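Local coordinates for endonuclease III (Geobacillus stearothermophilus, PDB 1ORN) that is a [4Fe-4S] DNA glycosylase of base excision repair, removing damaged pyrimidine bases through a covalent enzyme-DNA intermediate, at a contact of chain A with DNA. Numbering follows the deposited sequence.

Site 1: a contact of chain A with DNA. Residues 85-88. With nucleotides of chain B.
Leu85 drives its isobutyl group into the DNA between DC5 and the unpaired DG6, probably the intercalating wedge of this HhH-GPD superfamily glycosylase. DG6 is probably the estranged guanine, left without a partner by the lesion. CG lies over the six-membered ring of the purine, 3.7 Å from its centroid. The methyl CD2 covers the imidazole half of the same face and also reaches DC5, passing 3.5 Å from the sugar carbon C1'. With CG anti to the carbonyl carbon (chi1 -55°) and chi2 near 180°, the branched end points away from the main chain and into the DNA, where it covers the face of DG6 and meets DC5 at its O2 edge and sugar.

Hydrogen bonds hold the backbone of DG6. The amide N of Leu85 donates to the deoxyribose oxygen O4' at 2.7 Å, in a nearly straight bond. At the start of helix 86-103, one phosphate oxygen, OP1, accepts from two successive amides. Arg87 N donates to OP1 at 2.7 Å, markedly bent (124° at H). Asn88 N donates to OP1 at 2.9 Å, in a straighter bond. The helix dipole is likely to strengthen this grip.

A salt bridge engages the other phosphate oxygen. Arg87 NH1 approaches OP2 to 2.9 Å, with the oxygen at the edge of the guanidinium and in its plane. Above one face of that guanidinium, toward its rim, sits the hydroxyl OH of Tyr86, which may help fix its rotation.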
# COMPACT_ATOMS: atom_id res chain seq x y z
N LEU A 85 2.61 3.25 16.59
CA LEU A 85 3.86 3.78 16.03
C LEU A 85 3.73 5.30 15.92
O LEU A 85 4.36 5.92 15.05
CB LEU A 85 4.13 3.18 14.64
CG LEU A 85 4.14 1.65 14.51
CD1 LEU A 85 4.50 1.25 13.08
CD2 LEU A 85 5.16 1.06 15.48
N TYR A 86 2.93 5.88 16.81
CA TYR A 86 2.65 7.31 16.79
C TYR A 86 3.77 8.28 17.10
O TYR A 86 3.73 9.43 16.66
CB TYR A 86 1.46 7.62 17.70
CG TYR A 86 1.71 7.37 19.17
CD1 TYR A 86 1.64 6.09 19.70
CD2 TYR A 86 2.03 8.43 20.03
CE1 TYR A 86 1.88 5.86 21.06
CE2 TYR A 86 2.27 8.21 21.38
CZ TYR A 86 2.19 6.93 21.88
OH TYR A 86 2.42 6.71 23.22
N ARG A 87 4.78 7.85 17.85
CA ARG A 87 5.87 8.74 18.17
C ARG A 87 6.72 8.97 16.92
O ARG A 87 7.00 10.10 16.55
CB ARG A 87 6.73 8.18 19.30
CG ARG A 87 5.97 8.02 20.61
CD ARG A 87 6.94 8.04 21.78
NE ARG A 87 6.26 7.80 23.05
CZ ARG A 87 5.79 6.62 23.44
NH1 ARG A 87 5.91 5.56 22.65
NH2 ARG A 87 5.18 6.51 24.61
N ASN A 88 7.10 7.88 16.26
CA ASN A 88 7.91 8.00 15.06
C ASN A 88 7.12 8.65 13.92
O ASN A 88 7.65 9.48 13.19
CB ASN A 88 8.44 6.63 14.62
CG ASN A 88 9.51 6.09 15.56
OD1 ASN A 88 10.31 6.85 16.10
ND2 ASN A 88 9.53 4.77 15.75
P DC B 5 10.98 0.30 21.36
OP1 DC B 5 11.30 1.37 22.34
OP2 DC B 5 10.38 -0.98 21.84
O5' DC B 5 10.03 0.92 20.24
C5' DC B 5 10.48 2.01 19.46
C4' DC B 5 9.53 2.27 18.31
O4' DC B 5 9.67 1.26 17.28
C3' DC B 5 8.04 2.28 18.69
O3' DC B 5 7.40 3.34 18.00
C2' DC B 5 7.54 0.96 18.14
C1' DC B 5 8.37 0.88 16.88
N1 DC B 5 8.44 -0.43 16.19
C2 DC B 5 8.35 -0.44 14.80
O2 DC B 5 8.26 0.64 14.20
N3 DC B 5 8.37 -1.62 14.15
C4 DC B 5 8.48 -2.76 14.83
N4 DC B 5 8.48 -3.90 14.13
C5 DC B 5 8.61 -2.78 16.25
C6 DC B 5 8.59 -1.60 16.89
P DG B 6 6.50 4.40 18.80
OP1 DG B 6 6.32 5.58 17.90
OP2 DG B 6 7.08 4.60 20.15
O5' DG B 6 5.09 3.68 18.95
C5' DG B 6 4.82 2.77 20.02
C4' DG B 6 3.40 2.26 19.90
O4' DG B 6 3.23 1.56 18.64
C3' DG B 6 2.91 1.30 20.98
O3' DG B 6 1.51 1.54 21.14
C2' DG B 6 3.05 -0.06 20.30
C1' DG B 6 2.63 0.30 18.89
N9 DG B 6 3.04 -0.62 17.83
C8 DG B 6 4.16 -1.42 17.81
N7 DG B 6 4.27 -2.12 16.72
C5 DG B 6 3.15 -1.77 15.97
C6 DG B 6 2.73 -2.20 14.69
O6 DG B 6 3.28 -3.00 13.93
N1 DG B 6 1.53 -1.60 14.31
C2 DG B 6 0.83 -0.69 15.07
N2 DG B 6 -0.32 -0.22 14.53
N3 DG B 6 1.22 -0.27 16.26
C4 DG B 6 2.38 -0.85 16.65

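Site 2: a contact of chain A with DNA. Residues 81-82, 84-86. With nucleotides of chain B.
The phosphate oxygen OP1 of DG8 is held by two adjacent residues of a short 3-10 turn, residues 81-83, that leads into the base-wedging loop of the glycosylase. Ser82 donates from its hydroxyl OG at 3.0 Å, while Arg81 adds a looser salt bridge, its NH1 standing 3.9 Å from the same oxygen. OP1 lies at the edge of the Arg81 guanidinium and in its plane.

The flat face of that guanidinium is laid against the sugar of the preceding nucleotide, with DT7 C5' over its centre and 4.0 Å from CZ. An extended chain, CG opposite the backbone N (chi1 179°), carries the group out along the strand to span DT7 and DG8. On the way, Arg81 CG passes over the middle of the Tyr86 ring, an arrangement that may help both side chains keep their place beside the backbone. Replacing Arg81 with an alanine would probably deprive the DG8 phosphate of this nearby positive charge and uncover both the Tyr86 face and the DT7 sugar.

Main-chain atoms pack on the DT7 deoxyribose. The carbonyl O of Arg81 comes to 3.3 Å from C4', and Gly84 CA to 3.4 Å from O4'; the absence of a side chain at Gly84 probably lets the loop lie this close. Tyr86 turns its ring edge to the DT7 phosphate, OP1 lying in the ring plane with CE1 at 3.8 Å.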
# COMPACT_ATOMS: atom_id res chain seq x y z
N ARG A 81 -2.46 9.08 18.08
CA ARG A 81 -2.11 7.99 19.00
C ARG A 81 -2.74 6.63 18.67
O ARG A 81 -2.07 5.60 18.80
CB ARG A 81 -2.47 8.38 20.44
CG ARG A 81 -2.16 7.30 21.46
CD ARG A 81 -2.49 7.74 22.88
NE ARG A 81 -2.28 6.67 23.84
CZ ARG A 81 -3.01 5.56 23.90
NH1 ARG A 81 -4.02 5.38 23.05
NH2 ARG A 81 -2.74 4.62 24.80
N SER A 82 -4.00 6.62 18.25
CA SER A 82 -4.70 5.38 17.95
C SER A 82 -4.16 4.60 16.75
O SER A 82 -4.55 3.45 16.53
CB SER A 82 -6.19 5.65 17.75
OG SER A 82 -6.80 6.03 18.97
N GLY A 84 -0.92 3.91 16.32
CA GLY A 84 0.18 3.08 16.78
C GLY A 84 1.43 3.66 16.14
O GLY A 84 1.30 4.49 15.24
N LEU A 85 2.61 3.25 16.59
CA LEU A 85 3.86 3.78 16.03
C LEU A 85 3.73 5.30 15.92
O LEU A 85 4.36 5.92 15.05
CB LEU A 85 4.13 3.18 14.64
CG LEU A 85 4.14 1.65 14.51
CD1 LEU A 85 4.50 1.25 13.08
CD2 LEU A 85 5.16 1.06 15.48
N TYR A 86 2.93 5.88 16.81
CA TYR A 86 2.65 7.31 16.79
C TYR A 86 3.77 8.28 17.10
O TYR A 86 3.73 9.43 16.66
CB TYR A 86 1.46 7.62 17.70
CG TYR A 86 1.71 7.37 19.17
CD1 TYR A 86 1.64 6.09 19.70
CD2 TYR A 86 2.03 8.43 20.03
CE1 TYR A 86 1.88 5.86 21.06
CE2 TYR A 86 2.27 8.21 21.38
CZ TYR A 86 2.19 6.93 21.88
OH TYR A 86 2.42 6.71 23.22
P DG B 6 6.50 4.40 18.80
OP1 DG B 6 6.32 5.58 17.90
OP2 DG B 6 7.08 4.60 20.15
O5' DG B 6 5.09 3.68 18.95
C5' DG B 6 4.82 2.77 20.02
C4' DG B 6 3.40 2.26 19.90
O4' DG B 6 3.23 1.56 18.64
C3' DG B 6 2.91 1.30 20.98
O3' DG B 6 1.51 1.54 21.14
C2' DG B 6 3.05 -0.06 20.30
C1' DG B 6 2.63 0.30 18.89
N9 DG B 6 3.04 -0.62 17.83
C8 DG B 6 4.16 -1.42 17.81
N7 DG B 6 4.27 -2.12 16.72
C5 DG B 6 3.15 -1.77 15.97
C6 DG B 6 2.73 -2.20 14.69
O6 DG B 6 3.28 -3.00 13.93
N1 DG B 6 1.53 -1.60 14.31
C2 DG B 6 0.83 -0.69 15.07
N2 DG B 6 -0.32 -0.22 14.53
N3 DG B 6 1.22 -0.27 16.26
C4 DG B 6 2.38 -0.85 16.65
P DT B 7 0.88 1.68 22.61
OP1 DT B 7 1.53 2.83 23.28
OP2 DT B 7 0.90 0.34 23.26
O5' DT B 7 -0.64 2.06 22.29
C5' DT B 7 -0.93 3.16 21.44
C4' DT B 7 -1.99 2.78 20.43
O4' DT B 7 -1.48 1.83 19.46
C3' DT B 7 -3.26 2.17 21.02
O3' DT B 7 -4.40 2.81 20.44
C2' DT B 7 -3.19 0.71 20.59
C1' DT B 7 -2.42 0.79 19.28
N1 DT B 7 -1.68 -0.44 18.90
C2 DT B 7 -1.91 -0.99 17.65
O2 DT B 7 -2.70 -0.52 16.85
N3 DT B 7 -1.17 -2.12 17.37
C4 DT B 7 -0.25 -2.73 18.20
O4 DT B 7 0.36 -3.73 17.80
C5 DT B 7 -0.07 -2.12 19.49
C7 DT B 7 0.89 -2.73 20.46
C6 DT B 7 -0.79 -1.02 19.78
P DG B 8 -5.87 2.46 20.98
OP1 DG B 8 -6.71 3.68 20.80
OP2 DG B 8 -5.76 1.84 22.32
O5' DG B 8 -6.38 1.37 19.94
C5' DG B 8 -6.47 1.70 18.56
C4' DG B 8 -7.08 0.56 17.78
O4' DG B 8 -6.09 -0.45 17.48
C3' DG B 8 -8.22 -0.15 18.49
O3' DG B 8 -9.28 -0.37 17.57
C2' DG B 8 -7.60 -1.47 18.94
C1' DG B 8 -6.56 -1.73 17.86
N9 DG B 8 -5.42 -2.53 18.29
C8 DG B 8 -4.73 -2.43 19.47
N7 DG B 8 -3.73 -3.27 19.56
C5 DG B 8 -3.76 -3.96 18.36
C6 DG B 8 -2.92 -5.01 17.88
O6 DG B 8 -1.95 -5.53 18.43
N1 DG B 8 -3.31 -5.43 16.61
C2 DG B 8 -4.36 -4.91 15.89
N2 DG B 8 -4.57 -5.45 14.68
N3 DG B 8 -5.15 -3.95 16.33
C4 DG B 8 -4.80 -3.52 17.56

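Sites 1 and 2 are neighbouring stretches of one DNA-binding surface: the centres of their C-alpha atoms are about 5 Å apart, and both contain Leu85 and Tyr86. Site 1 runs from this shared pair into helix 86-103 and takes the strand at DC5 and DG6; site 2 extends back through the 3-10 helix 81-83 and follows the strand to DG8. The polypeptide thus tracks four consecutive nucleotides of chain B, with contacts to the phosphate at the inserted step and to those of the next two nucleotides on its 3' side. This anchorage probably helps steady the unpaired guanine while the enzyme works on the opposite strand.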